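Local atomic coordinates of amidase, hydantoinase/carbamoylase family (PDB entry 5I4M), a protein that probably hydrolyses N-carbamoyl-L-amino acids as a dinuclear zinc amidase of the peptidase M20 family, crystallised here with 3-phosphoglycerate in its active site. Residues D399-S402 / H403-I406; H211-Q214 / G215-L218. All blocks are in the same frame, centred on the assembly; numbering follows the deposited sequence. Where two conformers were deposited one is given.

Interaction 1. Residues D399-S402 / H403-I406. With ZN (zinc ion), chain D; 3PG (3-phosphoglyceric acid), chain E.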
ATOM      1  N   ASP A 399      -6.329  25.073  14.984  1.00 13.93           N
ATOM      2  CA  ASP A 399      -5.035  24.414  15.131  1.00 16.97           C
ATOM      3  C   ASP A 399      -4.298  24.315  13.801  1.00 18.20           C
ATOM      4  O   ASP A 399      -3.315  23.571  13.676  1.00 16.45           O
ATOM      5  CB  ASP A 399      -5.189  23.028  15.776  1.00 18.63           C
ATOM      6  CG  ASP A 399      -5.788  23.103  17.177  1.00 26.23           C
ATOM      7  OD1 ASP A 399      -5.499  24.080  17.896  1.00 27.99           O
ATOM      8  OD2 ASP A 399      -6.566  22.201  17.551  1.00 28.25           O
ATOM      9  N   GLY A 400      -4.761  25.079  12.813  1.00 15.48           N
ATOM     10  CA  GLY A 400      -4.188  25.103  11.485  1.00 11.27           C
ATOM     11  C   GLY A 400      -4.210  23.795  10.732  1.00 13.83           C
ATOM     12  O   GLY A 400      -3.446  23.636   9.779  1.00 16.90           O
ATOM     13  N   ILE A 401      -5.078  22.850  11.091  1.00 11.08           N
ATOM     14  CA  ILE A 401      -5.016  21.532  10.475  0.73  9.24           C
ATOM     15  C   ILE A 401      -5.983  21.457   9.301  1.00  9.33           C
ATOM     16  O   ILE A 401      -7.114  21.964   9.348  1.00 11.52           O
ATOM     17  CB  ILE A 401      -5.276  20.407  11.495  0.73 16.06           C
ATOM     18  CG1 ILE A 401      -5.044  19.047  10.819  0.73 20.54           C
ATOM     19  CG2 ILE A 401      -6.664  20.510  12.073  0.73 15.29           C
ATOM     20  CD1 ILE A 401      -4.191  18.083  11.626  0.73 16.46           C
ATOM     21  N   SER A 402      -5.523  20.821   8.232  1.00  7.02           N
ATOM     22  CA  SER A 402      -6.337  20.526   7.071  1.00 10.30           C
ATOM     23  C   SER A 402      -5.869  19.183   6.539  1.00  8.97           C
ATOM     24  O   SER A 402      -4.823  18.667   6.948  1.00 11.36           O
ATOM     25  CB  SER A 402      -6.233  21.626   6.012  1.00 12.69           C
ATOM     26  OG  SER A 402      -7.111  21.370   4.932  1.00 11.13           O
ATOM     27  N   HIS A 403      -6.666  18.610   5.639  1.00  8.05           N
ATOM     28  CA  HIS A 403      -6.453  17.253   5.137  1.00  6.70           C
ATOM     29  C   HIS A 403      -6.491  16.228   6.268  1.00  9.91           C
ATOM     30  O   HIS A 403      -5.868  15.165   6.194  1.00  8.52           O
ATOM     31  CB  HIS A 403      -5.161  17.165   4.317  1.00  7.00           C
ATOM     32  CG  HIS A 403      -5.301  17.799   2.962  1.00  7.27           C
ATOM     33  ND1 HIS A 403      -4.381  17.640   1.950  1.00  7.06           N
ATOM     34  CD2 HIS A 403      -6.286  18.584   2.456  1.00  7.51           C
ATOM     35  CE1 HIS A 403      -4.789  18.303   0.880  1.00  9.02           C
ATOM     36  NE2 HIS A 403      -5.945  18.883   1.160  1.00  8.53           N
ATOM     37  N   ASN A 404      -7.273  16.555   7.297  1.00  8.02           N
ATOM     38  CA  ASN A 404      -7.614  15.696   8.423  1.00  7.49           C
ATOM     39  C   ASN A 404      -9.093  15.938   8.700  1.00 10.54           C
ATOM     40  O   ASN A 404      -9.582  17.056   8.527  1.00  8.04           O
ATOM     41  CB  ASN A 404      -6.737  16.030   9.654  1.00 11.48           C
ATOM     42  CG  ASN A 404      -6.947  15.071  10.832  1.00 11.33           C
ATOM     43  OD1 ASN A 404      -8.065  14.879  11.318  1.00 12.25           O
ATOM     44  ND2 ASN A 404      -5.849  14.481  11.308  1.00 11.50           N
ATOM     45  N   GLU A 405      -9.812  14.888   9.085  1.00 11.08           N
ATOM     46  CA  GLU A 405     -11.258  15.003   9.244  1.00  9.76           C
ATOM     47  C   GLU A 405     -11.671  15.920  10.394  1.00 12.04           C
ATOM     48  O   GLU A 405     -12.835  16.335  10.443  1.00 11.25           O
ATOM     49  CB  GLU A 405     -11.850  13.608   9.425  1.00  7.77           C
ATOM     50  CG  GLU A 405     -11.682  12.744   8.183  1.00  9.84           C
ATOM     51  CD  GLU A 405     -11.638  11.267   8.484  1.00 15.02           C
ATOM     52  OE1 GLU A 405     -12.706  10.667   8.710  1.00 15.15           O
ATOM     53  OE2 GLU A 405     -10.530  10.698   8.489  1.00 16.14           O
ATOM     54  N   ILE A 406     -10.749  16.267  11.302  1.00  8.11           N
ATOM     55  CA  ILE A 406     -11.058  17.204  12.376  1.00  9.04           C
ATOM     56  C   ILE A 406     -10.870  18.657  11.964  1.00 10.70           C
ATOM     57  O   ILE A 406     -11.005  19.545  12.809  1.00 11.27           O
ATOM     58  CB  ILE A 406     -10.203  16.945  13.636  1.00 12.73           C
ATOM     59  CG1 ILE A 406      -8.733  17.261  13.349  1.00 17.77           C
ATOM     60  CG2 ILE A 406     -10.396  15.513  14.136  1.00 17.86           C
ATOM     61  CD1 ILE A 406      -7.833  17.117  14.549  1.00 24.47           C
TER
HETATM   62 ZN    ZN D 502      -7.191  20.099  -0.090  0.83  9.19          ZN
HETATM   63  C1  3PG E 503      -2.354  21.119  -2.645  0.84 11.34           C
HETATM   64  O1  3PG E 503      -2.010  20.045  -2.118  0.84  7.50           O
HETATM   65  O2  3PG E 503      -1.875  22.222  -2.304  0.84  7.96           O
HETATM   66  C2  3PG E 503      -3.385  21.065  -3.734  0.84 16.11           C
HETATM   67  O3  3PG E 503      -3.317  22.253  -4.543  0.84 23.09           O
HETATM   68  C3  3PG E 503      -4.750  20.979  -3.090  0.84 12.18           C
HETATM   69  O1P 3PG E 503      -5.002  22.181  -2.358  0.84 10.20           O
HETATM   70  P   3PG E 503      -6.214  22.207  -1.258  0.84 21.06           P
HETATM   71  O2P 3PG E 503      -7.401  21.544  -1.916  0.84 12.66           O
HETATM   72  O3P 3PG E 503      -5.662  21.394  -0.095  0.84  7.41           O
HETATM   73  O4P 3PG E 503      -6.426  23.707  -0.989  0.84 15.10           O

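Interaction 2. Residues H211-Q214 / G215-L218. With ZN (zinc ion), chain C; 3PG (3-phosphoglyceric acid), chain E.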
ATOM      1  N   HIS A 211     -10.935  30.751   0.959  1.00  7.49           N
ATOM      2  CA  HIS A 211     -10.454  29.434   1.385  1.00  9.94           C
ATOM      3  C   HIS A 211      -9.987  29.504   2.832  1.00 10.37           C
ATOM      4  O   HIS A 211      -9.576  30.562   3.308  1.00  8.90           O
ATOM      5  CB  HIS A 211      -9.295  28.978   0.493  1.00  8.38           C
ATOM      6  CG  HIS A 211      -9.139  27.492   0.397  1.00  6.86           C
ATOM      7  ND1 HIS A 211      -8.619  26.727   1.420  1.00  8.30           N
ATOM      8  CD2 HIS A 211      -9.405  26.636  -0.620  1.00  6.63           C
ATOM      9  CE1 HIS A 211      -8.576  25.459   1.036  1.00  9.24           C
ATOM     10  NE2 HIS A 211      -9.050  25.377  -0.195  1.00  7.70           N
ATOM     11  N   ILE A 212     -10.043  28.371   3.540  1.00 10.49           N
ATOM     12  CA  ILE A 212      -9.414  28.346   4.855  1.00 10.20           C
ATOM     13  C   ILE A 212      -7.900  28.327   4.667  1.00  7.95           C
ATOM     14  O   ILE A 212      -7.383  27.835   3.652  1.00  6.94           O
ATOM     15  CB  ILE A 212      -9.877  27.151   5.710  1.00 12.13           C
ATOM     16  CG1 ILE A 212      -9.619  25.833   4.977  1.00 12.44           C
ATOM     17  CG2 ILE A 212     -11.353  27.290   6.086  1.00  8.19           C
ATOM     18  CD1 ILE A 212      -9.514  24.648   5.917  1.00  7.23           C
ATOM     19  N   GLU A 213      -7.181  28.851   5.661  1.00  9.47           N
ATOM     20  CA  GLU A 213      -5.729  28.981   5.538  1.00 12.03           C
ATOM     21  C   GLU A 213      -5.038  27.632   5.334  1.00 11.86           C
ATOM     22  O   GLU A 213      -4.073  27.531   4.560  1.00 10.97           O
ATOM     23  CB  GLU A 213      -5.159  29.666   6.776  1.00  9.50           C
ATOM     24  CG  GLU A 213      -3.640  29.803   6.692  1.00  8.73           C
ATOM     25  CD  GLU A 213      -3.016  30.192   8.014  1.00 11.84           C
ATOM     26  OE1 GLU A 213      -1.831  29.876   8.225  1.00 12.17           O
ATOM     27  OE2 GLU A 213      -3.714  30.793   8.846  1.00 11.93           O
ATOM     28  N   GLN A 214      -5.488  26.599   6.053  1.00  9.78           N
ATOM     29  CA  GLN A 214      -4.877  25.272   6.090  1.00  9.64           C
ATOM     30  C   GLN A 214      -3.534  25.276   6.810  1.00 11.71           C
ATOM     31  O   GLN A 214      -2.759  24.321   6.688  1.00 15.15           O
ATOM     32  CB  GLN A 214      -4.732  24.681   4.683  1.00  6.54           C
ATOM     33  CG  GLN A 214      -6.067  24.617   3.957  1.00  6.89           C
ATOM     34  CD  GLN A 214      -5.930  24.067   2.563  1.00 12.38           C
ATOM     35  OE1 GLN A 214      -5.389  24.734   1.686  1.00  9.49           O
ATOM     36  NE2 GLN A 214      -6.425  22.847   2.346  1.00  8.47           N
ATOM     37  N   GLY A 215      -3.259  26.337   7.558  1.00 10.19           N
ATOM     38  CA  GLY A 215      -2.107  26.425   8.425  1.00 11.31           C
ATOM     39  C   GLY A 215      -2.453  27.250   9.650  1.00 10.24           C
ATOM     40  O   GLY A 215      -3.559  27.790   9.760  1.00 12.60           O
ATOM     41  N   PRO A 216      -1.504  27.398  10.574  1.00 11.19           N
ATOM     42  CA  PRO A 216      -1.822  27.892  11.921  1.00  8.96           C
ATOM     43  C   PRO A 216      -1.684  29.391  12.137  1.00 10.87           C
ATOM     44  O   PRO A 216      -1.968  29.848  13.249  1.00 11.53           O
ATOM     45  CB  PRO A 216      -0.791  27.148  12.773  1.00  9.23           C
ATOM     46  CG  PRO A 216       0.431  27.144  11.878  1.00 12.27           C
ATOM     47  CD  PRO A 216      -0.127  26.873  10.488  1.00 14.46           C
ATOM     48  N   ILE A 217      -1.267  30.153  11.120  1.00 10.62           N
ATOM     49  CA  ILE A 217      -0.783  31.520  11.336  1.00  9.57           C
ATOM     50  C   ILE A 217      -1.912  32.449  11.753  1.00 11.72           C
ATOM     51  O   ILE A 217      -1.797  33.178  12.745  1.00 13.08           O
ATOM     52  CB  ILE A 217      -0.076  32.038  10.069  1.00 11.72           C
ATOM     53  CG1 ILE A 217       1.200  31.224   9.815  1.00 13.91           C
ATOM     54  CG2 ILE A 217       0.237  33.521  10.184  1.00 12.35           C
ATOM     55  CD1 ILE A 217       1.833  31.502   8.458  1.00 18.50           C
ATOM     56  N   LEU A 218      -2.995  32.494  10.973  1.00 10.97           N
ATOM     57  CA  LEU A 218      -4.049  33.454  11.276  1.00  9.70           C
ATOM     58  C   LEU A 218      -4.640  33.205  12.657  1.00 12.70           C
ATOM     59  O   LEU A 218      -4.869  34.150  13.419  1.00 14.28           O
ATOM     60  CB  LEU A 218      -5.141  33.406  10.210  1.00  9.82           C
ATOM     61  CG  LEU A 218      -4.711  33.828   8.811  1.00 11.08           C
ATOM     62  CD1 LEU A 218      -5.874  33.639   7.820  1.00  8.71           C
ATOM     63  CD2 LEU A 218      -4.225  35.282   8.831  1.00 12.72           C
TER
HETATM   64 ZN    ZN C 501      -8.592  23.489  -1.309  0.75 10.74          ZN
HETATM   65  C1  3PG E 503      -2.354  21.119  -2.645  0.84 11.34           C
HETATM   66  O1  3PG E 503      -2.010  20.045  -2.118  0.84  7.50           O
HETATM   67  O2  3PG E 503      -1.875  22.222  -2.304  0.84  7.96           O
HETATM   68  C2  3PG E 503      -3.385  21.065  -3.734  0.84 16.11           C
HETATM   69  O3  3PG E 503      -3.317  22.253  -4.543  0.84 23.09           O
HETATM   70  C3  3PG E 503      -4.750  20.979  -3.090  0.84 12.18           C
HETATM   71  O1P 3PG E 503      -5.002  22.181  -2.358  0.84 10.20           O
HETATM   72  P   3PG E 503      -6.214  22.207  -1.258  0.84 21.06           P
HETATM   73  O2P 3PG E 503      -7.401  21.544  -1.916  0.84 12.66           O
HETATM   74  O3P 3PG E 503      -5.662  21.394  -0.095  0.84  7.41           O
HETATM   75  O4P 3PG E 503      -6.426  23.707  -0.989  0.84 15.10           O
HETATM   76  O   HOH W   1      -8.079  24.720  -3.040  1.00 10.03           O

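Interaction 1. Residues D399-S402 / H403-I406
The zinc-binding loop between strand 390-395 and helix 411-429 folds over itself where Ile401 reaches across to Asn404 and Ile406, with the metal ligand His403 between Ile401 and Asn404 in sequence. In the conformer described, one of two, Ile401 divides its branches between the two partners: CG1, anti to the backbone N (chi1 -174°), lies 3.7 Å from Asn404 CB, while CG2 meets Ile406 CG1 at 4.1 Å. An Asx turn closes the far end, with Ile406 N donating to Asn404 OD1 at 3.0 Å, almost straight (172°) and onto an in-plane lone pair. The amide's other end is taken too, since Asn404 ND2 donates to the backbone O of Glu245 of the second subunit.

From the same loop the imidazole points to the metal. His403 NE2 binds one zinc ion at 2.1 Å, a site completed by Asp115, Glu150 and two phosphate oxygens of 3-phosphoglycerate. Its ND1 is hydrogen-bonded to the carbonyl O of Asn296 of the second subunit, and the ring stacks on His247 of that subunit. Held at both nitrogens, the imidazole has little freedom to rotate, and the carbonyl at ND1 would be expected to strengthen NE2 as a zinc donor.

Interaction 2. Residues H211-Q214 / G215-L218
Glu213, joined by its carboxylate to the backbone of Ile217 and Leu218, lies in the same connection as the first-shell residues His211 and Gln214, its side chain directed away from the metal, an example of how a short strand-to-helix connection can position a metal site. In that shell His211 NE2 binds a zinc ion at 2.2 Å, alongside His104, Asp115, a water molecule and two phosphate oxygens of 3-phosphoglycerate. Gln214 extends beside it and donates from NE2 to the ligand atom O3P at 2.9 Å.

The second shell fixes these groups. His211 ND1 donates to the carbonyl O of Ile212 at 2.8 Å, nearly in the plane of the ring, which together with the zinc bond at NE2 restrains the rotation of the imidazole about the CB-CG bond. Glu213 turns the opposite way from Gln214, its CG anti to the backbone N (chi1 179°) and the rest of the chain extended, so that the carboxylate arrives at the start of helix 217-220. Both oxygens are met on the syn side: OE1 by Ile217 N at 3.0 Å, OE2 by Leu218 N at 2.8 Å and 165°, the latter 19° out of the carboxylate plane. The carbonyl O of Gly215 sits over the carboxylate face, 3.0 Å from Glu213 CD. That close approach of acceptors is probably offset by the two amides and by the helix start, which would favour a negative charge there.

Farther out, the backbone of His211 and Glu213 is hydrogen-bonded to strand 390-395. Phe394 of that strand lies against Glu213 and Leu218; from strand 370-375, Ile373 touches Glu213 and Ile217, and Arg371 touches Ile217 and Leu218, seating the turn and helix 217-220 over these two strands.

Interactions 1 and 2, with centres 10 Å apart, bring ligands to the two halves of one dinuclear site: His403 belongs to one zinc ion and His211 to the other, and the metals lie 3.9 Å apart (ZN to ZN). Phosphate O2P of 3-phosphoglycerate spans them, and Asp115 binds both. The segments also meet directly. Gln214 NE2 lies 3.1 Å from Ser402 OG, a probable hydrogen bond, and Ser402 OG is hydrogen-bonded to Glu407 OE1. Gln214 thus links loop 399-406 to the bound phosphate, while Gly400 CA packs against Pro216 CB at 4.2 Å. His247 of the second subunit touches both His403 and Gln214, so the second subunit helps to build the site.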